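Local atomic coordinates of bromoperoxidase A1 (Streptomyces aureofaciens, PDB entry 1A8Q), a protein that halogenates organic substrates without a haem cofactor, brominating as well as chlorinating, and may serve as the chlorinating enzyme of 7-chlorotetracycline biosynthesis. Residues A[205-211]-A[237-241]; A[119-125]-A[226-232]; A[25-31]-A[52-58]; A[113-119]-A[213-219]. One frame throughout, in Å; residues are numbered along the deposited sequence.

Overall arrangement
Bromoperoxidase A1 illustrates how an alpha/beta-hydrolase fold is held together by strand pairing, by loops at strand ends and by helix-end packing. From the N terminus, interaction 3 comes first: it closes a short loop between the segments that follow strands 21-25 and 48-52, and is complete before the others begin. Interactions 4, 2 and 1 then cross one another, their segments alternating along the chain. Interaction 4 pairs strands 112-118 and 215-220 across a long, helix-rich excursion; interaction 2 continues from the C-terminal ends of those strands, sharing S119; interaction 1 packs beside both, with I239 against L117 and T215, and L208 against P122. Interaction 3 lies across the chain's centre from interactions 1, 2 and 4.

Interaction 1: residues A[205-211]-A[237-241]; sequences TEDLKKF and QIIPN
In this alpha/beta-hydrolase fold, helix 205-208 and the turn after it pack on the end of helix 232-238 and the residues that follow, mainly through apolar side chains, with no hydrogen bond between the segments. T205 CG2 comes first, 4.1 Å from CD1 of I238. E206 OE2 takes a salt bridge from K209 NZ, 2.8 Å away. L208 (m, t) points toward the partner: its CB lies 3.8 Å from I238 CG2 and 3.9 Å from I239 CG1, and the L208 and I239 CA atoms are 5.4 Å apart. The aliphatic part of K209 also lies on isoleucine, CG to I238 CG2 being 3.7 Å. A type I turn from L208 to F211 brings F211 (m) inward, CB 3.8 Å from I239 CG2, with I239 CG1 over one ring face; the F211 side chain also touches L100 and V104 of helix 96-107. I239 is the first residue to leave helical geometry, and P240, next in the chain, has CG 3.5 Å from F211 O.

Interaction 2: residues A[119-125]-A[226-232]; sequences SAIPPVM and VPIDATG
At the active-site side of this alpha/beta-hydrolase fold, the loops after strands 112-118 and 215-220 interlock by shape, without a direct hydrogen bond. S119, left-handed in phi/psi (48°/50°), turns the chain out of strand 112-118, and a cis peptide precedes P123. CA pairs A120-G232 (6.7 Å), P122-T231 (5.4 Å) and M125-A230 (6.7 Å) show 230-232 running opposite in direction to 120-125. V226 (t), which also touches the triad residue H252, is one bump: its CG1 sits 3.5 Å from A120 O in a hollow completed by I121. CA-to-CB of M125 points sideways, and chi2 near -101° swings SD to 3.8 Å from V226 CG1. T231 is the second bump: CG2 lies 3.5 Å from I121 O and 4.0 Å from M125 SD, CA 3.2 Å from P122 O. Its OG1 donates to P227 O at 2.8 Å, leaving the methyl to face 119-125. P123 CD rests 3.5 Å from A230 O, and a water bridges the loops, 2.8 Å from V124 O and 2.7 Å from A230 O.

Interaction 3: residues A[25-31]-A[52-58]; sequences IHGWPLN and HDRRGHG
Two hydrogen bonds from one guanidinium to one carbonyl lock these loops of the alpha/beta-hydrolase fold together: R54 NH1 and NH2 lie 2.9 and 3.0 Å from H26 O. The histidine, with chi1 p bringing its ring to R54, accepts at NE2 from R54 N (2.9 Å), while ND1 donates to G27 O at 2.8 Å; R54 NH1 also lies over one face of the H26 ring. R54 NH2 has a second partner, E99, in a salt bridge. Water 2 links H52 O (2.7 Å) weakly to H26 N; water 3 joins L30 O and G58 N. Residues 52-58 make a type II turn from R54 to H57, and a cis peptide precedes P29. H57 CD2 approaches the carbonyl L30 O (3.3 Å), and I25 CG1 packs on H52 CE1 (3.9 Å). H26-G27-W28-P29 is an HGxP sequence, consistent with the superfamily's oxyanion-hole region, and G27 lies about 4 Å from the side chain of catalytic S94. These loops leave strands 21-25 and 48-52, with helix 69-82 covering I25 and H52 and helix 174-184 covering P29 and L30.

Interaction 4: residues A[113-119]-A[213-219]; sequences RSAVLLS and IPTLVVH
Apolar side chains alternate along two adjacent parallel strands of the mainly parallel alpha/beta-hydrolase sheet. On one face V116 pairs with L216 (CG1 to CD2 4.3 Å) and L118 with V218 (CD1 to CG1 3.7 Å). The other face carries A115, L117, T215 and V217, with L117 CD1 4.3 Å from V217 CG2 and I213 CD1 closing the end 4.0 Å from A115 CB. The axes of the short segments 114-118 and 215-219 run parallel at 10°, 4.7 Å at closest approach, in the register A115-T215, V116-L216, L117-V217 and L118-V218.

Parallel hydrogen bonding zigzags along the backbones: A115 N to P214 O (3.1 Å), L216 N to A115 O (2.9 Å), L117 N to L216 O (2.8 Å), V218 N to L117 O (2.9 Å) and S119 N to V218 O (2.9 Å). CA-H...O contacts supplement them, as from T215 CA to A115 O at 3.2 Å. At the polar C-terminal edge the chain bends at S119, whose CA stands 3.6 Å from the H219 ring centroid in a CH-pi contact. H219 NE2 hydrogen-bonds to V226 O, and S119 touches the triad residue D223. Strand 88-93 flanks 112-118, strand 243-247 flanks 215-220, and helix 260-272 covers the V116 and L216 face.

Interaction 1: residues A[205-211]-A[237-241]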
# COMPACT_ATOMS: atom_id res chain seq x y z
N THR A 205 10.89 11.38 -3.25
CA THR A 205 10.94 12.19 -4.49
C THR A 205 11.98 11.68 -5.47
O THR A 205 11.65 11.56 -6.66
CB THR A 205 11.22 13.65 -4.11
OG1 THR A 205 10.23 14.14 -3.22
CG2 THR A 205 11.19 14.55 -5.36
N GLU A 206 13.21 11.41 -5.05
CA GLU A 206 14.24 10.96 -5.98
C GLU A 206 14.03 9.58 -6.58
O GLU A 206 14.43 9.31 -7.72
CB GLU A 206 15.63 11.12 -5.36
CG GLU A 206 15.92 12.59 -5.02
CD GLU A 206 15.87 13.50 -6.24
OE1 GLU A 206 16.59 13.18 -7.22
OE2 GLU A 206 15.12 14.49 -6.27
N ASP A 207 13.33 8.70 -5.84
CA ASP A 207 12.97 7.41 -6.42
C ASP A 207 11.92 7.57 -7.52
O ASP A 207 11.99 6.84 -8.53
CB ASP A 207 12.36 6.50 -5.33
CG ASP A 207 13.37 6.02 -4.30
OD1 ASP A 207 14.56 5.77 -4.61
OD2 ASP A 207 12.95 5.89 -3.14
N LEU A 208 10.97 8.45 -7.34
CA LEU A 208 9.88 8.68 -8.30
C LEU A 208 10.44 9.18 -9.65
O LEU A 208 9.89 8.83 -10.67
CB LEU A 208 8.84 9.68 -7.84
CG LEU A 208 8.05 9.37 -6.54
CD1 LEU A 208 7.11 10.50 -6.19
CD2 LEU A 208 7.29 8.06 -6.74
N LYS A 209 11.52 9.96 -9.59
CA LYS A 209 12.10 10.46 -10.85
C LYS A 209 12.76 9.35 -11.65
O LYS A 209 13.09 9.50 -12.86
CB LYS A 209 13.11 11.56 -10.49
CG LYS A 209 12.54 12.86 -9.94
CD LYS A 209 13.71 13.76 -9.50
CE LYS A 209 13.26 15.09 -8.96
NZ LYS A 209 14.48 15.92 -8.57
N LYS A 210 13.04 8.18 -11.09
CA LYS A 210 13.61 7.04 -11.77
C LYS A 210 12.57 6.15 -12.43
O LYS A 210 12.98 5.20 -13.10
CB LYS A 210 14.47 6.21 -10.81
CG LYS A 210 15.61 7.08 -10.25
CD LYS A 210 16.59 6.24 -9.45
CE LYS A 210 17.99 6.87 -9.58
NZ LYS A 210 18.57 6.49 -10.91
N PHE A 211 11.30 6.45 -12.27
CA PHE A 211 10.26 5.63 -12.92
C PHE A 211 10.36 5.85 -14.44
O PHE A 211 10.59 7.01 -14.84
CB PHE A 211 8.88 6.05 -12.43
CG PHE A 211 8.41 5.42 -11.13
CD1 PHE A 211 9.18 5.50 -10.00
CD2 PHE A 211 7.15 4.84 -11.08
CE1 PHE A 211 8.74 4.94 -8.79
CE2 PHE A 211 6.69 4.28 -9.88
CZ PHE A 211 7.49 4.34 -8.75
N GLN A 237 2.67 14.41 -10.82
CA GLN A 237 3.47 15.41 -11.56
C GLN A 237 4.93 15.05 -11.67
O GLN A 237 5.61 15.48 -12.64
CB GLN A 237 3.31 16.77 -10.86
CG GLN A 237 1.95 17.39 -10.92
CD GLN A 237 1.41 17.76 -12.29
OE1 GLN A 237 2.12 17.82 -13.30
NE2 GLN A 237 0.09 18.01 -12.36
N ILE A 238 5.50 14.32 -10.73
CA ILE A 238 6.91 13.96 -10.73
C ILE A 238 7.23 12.74 -11.55
O ILE A 238 8.31 12.62 -12.18
CB ILE A 238 7.42 13.71 -9.29
CG1 ILE A 238 7.20 14.98 -8.46
CG2 ILE A 238 8.87 13.24 -9.28
CD1 ILE A 238 7.47 14.80 -6.99
N ILE A 239 6.40 11.69 -11.43
CA ILE A 239 6.65 10.48 -12.19
C ILE A 239 6.45 10.76 -13.68
O ILE A 239 5.39 11.24 -14.06
CB ILE A 239 5.61 9.40 -11.76
CG1 ILE A 239 5.91 9.02 -10.30
CG2 ILE A 239 5.72 8.20 -12.69
CD1 ILE A 239 4.74 8.20 -9.72
N PRO A 240 7.44 10.49 -14.52
CA PRO A 240 7.30 10.78 -15.94
C PRO A 240 6.11 10.06 -16.55
O PRO A 240 5.95 8.87 -16.26
CB PRO A 240 8.61 10.25 -16.52
CG PRO A 240 9.59 10.29 -15.40
CD PRO A 240 8.76 9.93 -14.17
N ASN A 241 5.28 10.71 -17.32
CA ASN A 241 4.13 10.12 -18.00
C ASN A 241 3.02 9.53 -17.14
O ASN A 241 2.09 8.92 -17.67
CB ASN A 241 4.62 9.03 -18.99
CG ASN A 241 5.52 9.62 -20.07
OD1 ASN A 241 5.23 10.69 -20.58
ND2 ASN A 241 6.63 8.95 -20.34

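Interaction 2: residues A[119-125]-A[226-232]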
# COMPACT_ATOMS: atom_id res chain seq x y z
N SER A 119 -3.78 5.59 -3.31
CA SER A 119 -3.82 6.32 -2.03
C SER A 119 -2.47 6.18 -1.34
O SER A 119 -2.42 5.85 -0.14
CB SER A 119 -4.93 5.73 -1.14
OG SER A 119 -6.17 5.63 -1.90
N ALA A 120 -1.38 6.46 -2.06
CA ALA A 120 -0.06 6.14 -1.61
C ALA A 120 0.69 7.34 -1.03
O ALA A 120 0.43 8.47 -1.43
CB ALA A 120 0.73 5.56 -2.79
N ILE A 121 1.66 7.03 -0.18
CA ILE A 121 2.42 8.06 0.50
C ILE A 121 3.39 8.91 -0.32
O ILE A 121 3.67 10.01 0.19
CB ILE A 121 3.17 7.47 1.71
CG1 ILE A 121 4.24 6.46 1.29
CG2 ILE A 121 2.16 6.87 2.71
CD1 ILE A 121 5.09 5.96 2.47
N PRO A 122 3.96 8.49 -1.43
CA PRO A 122 4.94 9.37 -2.12
C PRO A 122 4.26 10.64 -2.53
O PRO A 122 3.06 10.72 -2.81
CB PRO A 122 5.43 8.54 -3.31
CG PRO A 122 5.18 7.11 -2.87
CD PRO A 122 3.86 7.22 -2.12
N PRO A 123 5.03 11.76 -2.59
CA PRO A 123 6.44 11.75 -2.36
C PRO A 123 6.90 11.79 -0.90
O PRO A 123 7.89 11.14 -0.61
CB PRO A 123 6.93 13.08 -3.03
CG PRO A 123 5.77 13.57 -3.79
CD PRO A 123 4.51 13.04 -3.17
N VAL A 124 6.26 12.57 -0.08
CA VAL A 124 6.63 12.65 1.34
C VAL A 124 5.43 13.14 2.11
O VAL A 124 4.72 14.04 1.69
CB VAL A 124 7.90 13.49 1.60
CG1 VAL A 124 7.74 14.91 1.11
CG2 VAL A 124 8.26 13.43 3.08
N MET A 125 5.16 12.53 3.30
CA MET A 125 4.00 12.94 4.06
C MET A 125 4.17 14.11 5.03
O MET A 125 3.22 14.88 5.17
CB MET A 125 3.59 11.71 4.97
CG MET A 125 3.14 10.60 3.99
SD MET A 125 1.34 10.59 3.96
CE MET A 125 1.06 9.84 5.57
N VAL A 226 -3.98 9.80 4.23
CA VAL A 226 -2.92 10.22 3.33
C VAL A 226 -3.48 11.34 2.47
O VAL A 226 -4.27 11.11 1.57
CB VAL A 226 -2.43 9.03 2.49
CG1 VAL A 226 -1.35 9.43 1.48
CG2 VAL A 226 -1.86 7.92 3.40
N PRO A 227 -3.13 12.59 2.75
CA PRO A 227 -3.79 13.73 2.13
C PRO A 227 -3.48 13.84 0.65
O PRO A 227 -2.32 13.87 0.28
CB PRO A 227 -3.29 14.94 2.91
CG PRO A 227 -2.00 14.48 3.49
CD PRO A 227 -2.25 13.03 3.87
N ILE A 228 -4.56 13.91 -0.16
CA ILE A 228 -4.34 13.92 -1.59
C ILE A 228 -3.44 15.04 -2.07
O ILE A 228 -2.61 14.76 -2.92
CB ILE A 228 -5.70 13.94 -2.34
CG1 ILE A 228 -5.49 13.74 -3.83
CG2 ILE A 228 -6.52 15.19 -2.04
CD1 ILE A 228 -6.81 13.52 -4.58
N ASP A 229 -3.63 16.25 -1.57
CA ASP A 229 -2.79 17.34 -2.13
C ASP A 229 -1.31 17.22 -1.91
O ASP A 229 -0.46 17.78 -2.66
CB ASP A 229 -3.31 18.66 -1.53
CG ASP A 229 -4.70 18.97 -2.05
OD1 ASP A 229 -5.07 18.58 -3.18
OD2 ASP A 229 -5.44 19.60 -1.28
N ALA A 230 -0.87 16.59 -0.83
CA ALA A 230 0.54 16.45 -0.54
C ALA A 230 1.15 15.25 -1.24
O ALA A 230 2.35 15.11 -1.30
CB ALA A 230 0.78 16.29 0.97
N THR A 231 0.31 14.24 -1.59
CA THR A 231 0.87 12.98 -2.08
C THR A 231 0.43 12.70 -3.50
O THR A 231 1.10 13.10 -4.45
CB THR A 231 0.41 11.83 -1.12
OG1 THR A 231 -1.03 11.85 -1.08
CG2 THR A 231 0.96 12.15 0.27
N GLY A 232 -0.68 12.02 -3.77
CA GLY A 232 -1.13 11.71 -5.11
C GLY A 232 -1.08 12.85 -6.14
O GLY A 232 -0.63 12.60 -7.26
O HOH W 1 4.88 15.66 -0.54

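Interaction 3: residues A[25-31]-A[52-58]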
# COMPACT_ATOMS: atom_id res chain seq x y z
N ILE A 25 0.78 -4.85 -3.18
CA ILE A 25 1.63 -4.48 -2.03
C ILE A 25 0.79 -3.70 -1.06
O ILE A 25 0.30 -2.59 -1.26
CB ILE A 25 2.78 -3.53 -2.53
CG1 ILE A 25 3.61 -4.24 -3.62
CG2 ILE A 25 3.71 -3.17 -1.36
CD1 ILE A 25 4.54 -3.25 -4.35
N HIS A 26 0.47 -4.34 0.11
CA HIS A 26 -0.50 -3.79 1.02
C HIS A 26 -0.04 -2.63 1.92
O HIS A 26 1.15 -2.43 1.99
CB HIS A 26 -1.04 -4.91 1.98
CG HIS A 26 -0.03 -5.41 2.97
ND1 HIS A 26 0.18 -4.81 4.19
CD2 HIS A 26 0.83 -6.49 2.89
CE1 HIS A 26 1.12 -5.48 4.82
NE2 HIS A 26 1.54 -6.47 4.09
N GLY A 27 -1.02 -1.99 2.56
CA GLY A 27 -0.66 -0.86 3.45
C GLY A 27 -0.65 -1.26 4.93
O GLY A 27 -0.85 -2.41 5.28
N TRP A 28 -0.42 -0.24 5.77
CA TRP A 28 -0.40 -0.46 7.22
C TRP A 28 -1.80 -0.33 7.73
O TRP A 28 -2.56 0.57 7.31
CB TRP A 28 0.46 0.71 7.75
CG TRP A 28 0.64 0.92 9.23
CD1 TRP A 28 1.64 0.45 10.00
CD2 TRP A 28 -0.19 1.73 10.09
NE1 TRP A 28 1.50 0.88 11.30
CE2 TRP A 28 0.39 1.68 11.37
CE3 TRP A 28 -1.34 2.50 9.92
CZ2 TRP A 28 -0.13 2.35 12.48
CZ3 TRP A 28 -1.87 3.17 11.01
CH2 TRP A 28 -1.25 3.08 12.28
N PRO A 29 -2.18 -1.07 8.79
CA PRO A 29 -1.41 -2.16 9.39
C PRO A 29 -1.93 -3.53 8.98
O PRO A 29 -2.18 -4.43 9.82
CB PRO A 29 -1.82 -1.92 10.86
CG PRO A 29 -3.26 -1.52 10.80
CD PRO A 29 -3.46 -0.82 9.47
N LEU A 30 -2.17 -3.70 7.69
CA LEU A 30 -2.90 -4.88 7.20
C LEU A 30 -1.99 -5.92 6.65
O LEU A 30 -0.89 -6.15 7.17
CB LEU A 30 -3.92 -4.33 6.16
CG LEU A 30 -4.78 -3.17 6.64
CD1 LEU A 30 -5.72 -2.75 5.50
CD2 LEU A 30 -5.59 -3.52 7.89
N ASN A 31 -2.47 -6.67 5.64
CA ASN A 31 -1.68 -7.74 5.08
C ASN A 31 -2.29 -8.10 3.72
O ASN A 31 -3.16 -7.33 3.32
CB ASN A 31 -1.55 -8.96 6.01
CG ASN A 31 -2.88 -9.56 6.40
OD1 ASN A 31 -3.61 -10.02 5.52
ND2 ASN A 31 -3.24 -9.66 7.70
N HIS A 52 1.74 -10.54 -1.11
CA HIS A 52 2.56 -11.01 -0.00
C HIS A 52 2.22 -10.23 1.25
O HIS A 52 1.60 -9.18 1.21
CB HIS A 52 4.08 -10.84 -0.25
CG HIS A 52 4.48 -9.42 -0.56
ND1 HIS A 52 3.93 -8.72 -1.60
CD2 HIS A 52 5.36 -8.58 0.07
CE1 HIS A 52 4.46 -7.51 -1.66
NE2 HIS A 52 5.34 -7.40 -0.66
N ASP A 53 2.59 -10.80 2.40
CA ASP A 53 2.44 -10.13 3.67
C ASP A 53 3.82 -9.57 4.07
O ASP A 53 4.81 -10.32 4.08
CB ASP A 53 2.06 -11.16 4.77
CG ASP A 53 0.64 -11.72 4.59
OD1 ASP A 53 -0.16 -11.22 3.79
OD2 ASP A 53 0.33 -12.68 5.34
N ARG A 54 3.84 -8.28 4.34
CA ARG A 54 5.13 -7.61 4.71
C ARG A 54 5.68 -8.28 5.96
O ARG A 54 4.93 -8.80 6.78
CB ARG A 54 4.82 -6.14 4.95
CG ARG A 54 6.05 -5.27 5.32
CD ARG A 54 5.71 -3.76 5.21
NE ARG A 54 5.40 -3.51 3.78
CZ ARG A 54 4.21 -3.14 3.35
NH1 ARG A 54 3.14 -2.89 4.09
NH2 ARG A 54 4.06 -2.99 2.01
N ARG A 55 7.00 -8.28 6.11
CA ARG A 55 7.62 -8.85 7.33
C ARG A 55 6.88 -8.31 8.54
O ARG A 55 6.49 -7.17 8.65
CB ARG A 55 9.11 -8.49 7.39
CG ARG A 55 9.30 -6.97 7.50
CD ARG A 55 10.72 -6.60 7.09
NE ARG A 55 11.76 -7.10 7.96
CZ ARG A 55 12.70 -8.00 7.69
NH1 ARG A 55 12.91 -8.65 6.57
NH2 ARG A 55 13.57 -8.29 8.68
N GLY A 56 6.64 -9.23 9.55
CA GLY A 56 5.92 -8.74 10.72
C GLY A 56 4.44 -8.47 10.58
O GLY A 56 3.82 -7.90 11.47
N HIS A 57 3.80 -8.92 9.48
CA HIS A 57 2.38 -8.72 9.26
C HIS A 57 1.81 -10.08 8.79
O HIS A 57 2.57 -10.90 8.25
CB HIS A 57 2.13 -7.68 8.13
CG HIS A 57 2.60 -6.27 8.42
ND1 HIS A 57 3.93 -5.92 8.57
CD2 HIS A 57 1.88 -5.14 8.57
CE1 HIS A 57 4.02 -4.63 8.85
NE2 HIS A 57 2.79 -4.14 8.87
N GLY A 58 0.53 -10.23 9.00
CA GLY A 58 -0.15 -11.44 8.49
C GLY A 58 0.52 -12.70 8.97
O GLY A 58 0.67 -12.89 10.19
O HOH W 2 0.23 -7.37 -0.28
O HOH W 3 -1.27 -7.82 9.55

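Interaction 4: residues A[113-119]-A[213-219]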
# COMPACT_ATOMS: atom_id res chain seq x y z
N ARG A 113 6.52 -3.99 -15.95
CA ARG A 113 5.78 -3.42 -17.07
C ARG A 113 5.19 -2.09 -16.69
O ARG A 113 5.22 -1.12 -17.48
CB ARG A 113 4.64 -4.37 -17.47
CG ARG A 113 3.83 -3.73 -18.62
CD ARG A 113 2.96 -4.86 -19.17
NE ARG A 113 2.51 -4.63 -20.51
CZ ARG A 113 2.22 -5.54 -21.42
NH1 ARG A 113 2.34 -6.84 -21.19
NH2 ARG A 113 1.83 -5.06 -22.60
N SER A 114 4.54 -2.01 -15.52
CA SER A 114 3.81 -0.80 -15.14
C SER A 114 3.56 -0.81 -13.61
O SER A 114 3.90 -1.80 -12.98
CB SER A 114 2.47 -0.68 -15.87
OG SER A 114 1.73 -1.92 -15.67
N ALA A 115 3.02 0.28 -13.11
CA ALA A 115 2.83 0.44 -11.66
C ALA A 115 1.58 1.22 -11.37
O ALA A 115 1.09 2.04 -12.15
CB ALA A 115 4.00 1.22 -11.05
N VAL A 116 0.96 0.89 -10.21
CA VAL A 116 -0.25 1.59 -9.80
C VAL A 116 -0.03 2.04 -8.35
O VAL A 116 0.31 1.19 -7.53
CB VAL A 116 -1.49 0.67 -9.80
CG1 VAL A 116 -2.72 1.41 -9.31
CG2 VAL A 116 -1.72 0.13 -11.23
N LEU A 117 -0.29 3.31 -8.07
CA LEU A 117 -0.12 3.83 -6.71
C LEU A 117 -1.50 4.22 -6.24
O LEU A 117 -2.08 5.20 -6.69
CB LEU A 117 0.80 5.07 -6.75
CG LEU A 117 2.29 4.82 -6.99
CD1 LEU A 117 2.95 6.22 -7.03
CD2 LEU A 117 2.99 4.04 -5.90
N LEU A 118 -2.09 3.42 -5.33
CA LEU A 118 -3.42 3.73 -4.82
C LEU A 118 -3.33 4.36 -3.45
O LEU A 118 -2.81 3.71 -2.50
CB LEU A 118 -4.18 2.36 -4.69
CG LEU A 118 -5.57 2.45 -4.04
CD1 LEU A 118 -6.56 3.26 -4.85
CD2 LEU A 118 -6.17 1.04 -3.85
N SER A 119 -3.78 5.59 -3.31
CA SER A 119 -3.82 6.32 -2.03
C SER A 119 -2.47 6.18 -1.34
O SER A 119 -2.42 5.85 -0.14
CB SER A 119 -4.93 5.73 -1.14
OG SER A 119 -6.17 5.63 -1.90
N ILE A 213 8.26 3.61 -16.45
CA ILE A 213 7.19 2.70 -16.88
C ILE A 213 5.87 3.40 -16.69
O ILE A 213 5.78 4.31 -15.87
CB ILE A 213 7.18 1.41 -16.01
CG1 ILE A 213 7.10 1.77 -14.52
CG2 ILE A 213 8.43 0.57 -16.32
CD1 ILE A 213 7.03 0.51 -13.64
N PRO A 214 4.80 3.04 -17.41
CA PRO A 214 3.51 3.68 -17.27
C PRO A 214 3.07 3.55 -15.80
O PRO A 214 3.23 2.44 -15.30
CB PRO A 214 2.58 2.89 -18.19
CG PRO A 214 3.46 2.14 -19.10
CD PRO A 214 4.83 2.02 -18.48
N THR A 215 2.49 4.59 -15.26
CA THR A 215 2.13 4.57 -13.85
C THR A 215 0.78 5.22 -13.70
O THR A 215 0.54 6.29 -14.28
CB THR A 215 3.18 5.35 -13.01
OG1 THR A 215 4.46 4.70 -13.12
CG2 THR A 215 2.69 5.35 -11.56
N LEU A 216 -0.14 4.57 -13.01
CA LEU A 216 -1.42 5.13 -12.70
C LEU A 216 -1.46 5.51 -11.22
O LEU A 216 -1.14 4.65 -10.39
CB LEU A 216 -2.51 4.06 -12.93
CG LEU A 216 -3.92 4.44 -12.51
CD1 LEU A 216 -4.53 5.60 -13.27
CD2 LEU A 216 -4.83 3.20 -12.66
N VAL A 217 -1.86 6.71 -10.92
CA VAL A 217 -1.97 7.17 -9.53
C VAL A 217 -3.45 7.38 -9.27
O VAL A 217 -4.14 8.11 -10.00
CB VAL A 217 -1.19 8.50 -9.34
CG1 VAL A 217 -1.37 8.94 -7.88
CG2 VAL A 217 0.28 8.28 -9.66
N VAL A 218 -4.05 6.64 -8.31
CA VAL A 218 -5.46 6.80 -7.96
C VAL A 218 -5.55 7.32 -6.52
O VAL A 218 -4.77 6.80 -5.72
CB VAL A 218 -6.19 5.43 -8.01
CG1 VAL A 218 -7.63 5.53 -7.54
CG2 VAL A 218 -6.15 4.91 -9.46
N HIS A 219 -6.41 8.28 -6.20
CA HIS A 219 -6.44 8.75 -4.82
C HIS A 219 -7.80 9.35 -4.55
O HIS A 219 -8.35 10.03 -5.44
CB HIS A 219 -5.35 9.83 -4.64
CG HIS A 219 -4.73 9.92 -3.28
ND1 HIS A 219 -3.45 9.57 -3.08
CD2 HIS A 219 -5.26 10.29 -2.09
CE1 HIS A 219 -3.13 9.71 -1.78
NE2 HIS A 219 -4.22 10.14 -1.18
O HOH W 4 -1.66 7.89 -4.62